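Local coordinates for 11S globulin seed storage protein (Amaranthus hypochondriacus, PDB 3QAC) that probably serves as a seed storage protein, a nutrient reservoir of the 11S globulin family built from two cupin domains, at residues E370-S373 with R374-V378. Residues are numbered along the deposited sequence; the frame is centred on the assembly and turned at random.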
loop_
_atom_site.group_PDB
_atom_site.type_symbol
_atom_site.label_atom_id
_atom_site.label_comp_id
_atom_site.label_asym_id
_atom_site.label_seq_id
_atom_site.Cartn_x
_atom_site.Cartn_y
_atom_site.Cartn_z
ATOM N N GLU A 370 24.900 -3.571 -22.625
ATOM C CA GLU A 370 24.725 -2.863 -23.876
ATOM C C GLU A 370 25.091 -1.420 -23.586
ATOM O O GLU A 370 25.271 -1.048 -22.420
ATOM C CB GLU A 370 23.254 -2.935 -24.299
ATOM C CG GLU A 370 23.011 -3.125 -25.808
ATOM C CD GLU A 370 21.668 -2.549 -26.270
ATOM O OE1 GLU A 370 20.623 -3.238 -26.102
ATOM O OE2 GLU A 370 21.666 -1.400 -26.796
ATOM N N GLU A 371 25.176 -0.607 -24.636
ATOM C CA GLU A 371 25.435 0.820 -24.486
ATOM C C GLU A 371 24.138 1.604 -24.573
ATOM O O GLU A 371 23.357 1.414 -25.505
ATOM C CB GLU A 371 26.363 1.317 -25.589
ATOM C CG GLU A 371 27.761 0.741 -25.552
ATOM C CD GLU A 371 28.524 1.002 -26.849
ATOM O OE1 GLU A 371 28.102 1.903 -27.620
ATOM O OE2 GLU A 371 29.539 0.304 -27.098
ATOM N N LEU A 372 23.914 2.495 -23.614
ATOM C CA LEU A 372 22.750 3.369 -23.665
ATOM C C LEU A 372 23.180 4.699 -24.217
ATOM O O LEU A 372 24.259 5.195 -23.872
ATOM C CB LEU A 372 22.209 3.625 -22.268
ATOM C CG LEU A 372 21.018 2.936 -21.619
ATOM C CD1 LEU A 372 20.449 3.943 -20.596
ATOM C CD2 LEU A 372 19.975 2.516 -22.612
ATOM N N SER A 373 22.336 5.296 -25.047
ATOM C CA SER A 373 22.593 6.653 -25.539
ATOM C C SER A 373 21.322 7.472 -25.553
ATOM O O SER A 373 20.269 7.010 -25.099
ATOM C CB SER A 373 23.222 6.630 -26.936
ATOM O OG SER A 373 22.582 5.679 -27.772
ATOM N N ARG A 374 21.425 8.681 -26.087
ATOM C CA ARG A 374 20.343 9.658 -26.037
ATOM C C ARG A 374 18.986 8.999 -26.250
ATOM O O ARG A 374 18.787 8.270 -27.217
ATOM C CB ARG A 374 20.582 10.774 -27.076
ATOM C CG ARG A 374 19.430 11.795 -27.270
ATOM C CD ARG A 374 18.444 11.800 -26.084
ATOM N NE ARG A 374 17.172 12.514 -26.284
ATOM C CZ ARG A 374 16.248 12.250 -27.216
ATOM N NH1 ARG A 374 16.431 11.298 -28.130
ATOM N NH2 ARG A 374 15.130 12.977 -27.248
ATOM N N GLY A 375 18.064 9.252 -25.327
ATOM C CA GLY A 375 16.660 8.968 -25.544
ATOM C C GLY A 375 16.280 7.538 -25.264
ATOM O O GLY A 375 15.115 7.178 -25.392
ATOM N N GLN A 376 17.257 6.717 -24.914
ATOM C CA GLN A 376 16.977 5.347 -24.513
ATOM C C GLN A 376 16.911 5.240 -23.002
ATOM O O GLN A 376 17.560 6.011 -22.283
ATOM C CB GLN A 376 18.069 4.415 -24.997
ATOM C CG GLN A 376 18.395 4.534 -26.474
ATOM C CD GLN A 376 19.433 3.514 -26.901
ATOM O OE1 GLN A 376 20.434 3.307 -26.217
ATOM N NE2 GLN A 376 19.194 2.868 -28.033
ATOM N N LEU A 377 16.154 4.267 -22.514
ATOM C CA LEU A 377 16.112 4.029 -21.092
ATOM C C LEU A 377 16.236 2.557 -20.856
ATOM O O LEU A 377 15.891 1.754 -21.712
ATOM C CB LEU A 377 14.810 4.560 -20.489
ATOM C CG LEU A 377 13.509 3.922 -21.004
ATOM C CD1 LEU A 377 13.281 2.572 -20.335
ATOM C CD2 LEU A 377 12.322 4.853 -20.750
ATOM N N VAL A 378 16.743 2.189 -19.692
ATOM C CA VAL A 378 16.637 0.813 -19.266
ATOM C C VAL A 378 15.972 0.798 -17.907
ATOM O O VAL A 378 16.134 1.731 -17.109
ATOM C CB VAL A 378 18.003 0.124 -19.202
ATOM C CG1 VAL A 378 18.972 0.908 -18.287
ATOM C CG2 VAL A 378 17.842 -1.329 -18.749
HETATM O O HOH W 1 22.812 3.064 -27.956
#
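Ser373 and Gln376 close a type II beta turn, joining strand 366-373 to strand 377-380 in the second cupin domain. Two hydrogen bonds tie this pair. Gln376 N donates to Ser373 O at 3.0 Å, in the carbonyl plane. In return, Ser373 N gives its hydrogen to Gln376 OE1, also at 3.0 Å. That donor sits above the amide plane, 36° out of it. Gln376 reaches this point because CG lies anti to the carbonyl carbon (chi1 -51°) and the chain runs on extended. OE1 accepts a second hydrogen bond from a water, which also bonds Ser373 OG at 2.6 Å. The other end of the amide is held too, since NE2 hydrogen-bonds Glu23 OE2. With an alanine here, Ser373 N, the water and Glu23 would each probably lose a partner. Gly375 takes the third turn position with a positive phi of 83°, a backbone shape that residues with a CB adopt less readily. On the strand side, Glu371 forms a salt bridge with Arg354. Leu372 packs alongside the Gln376 chain, the two running in opposing senses, with CD2 3.6 Å from Gln376 CB. Its other methyl, CD1, meets Val378 CG1 at 4.1 Å, where the two side chains stand nearly perpendicular.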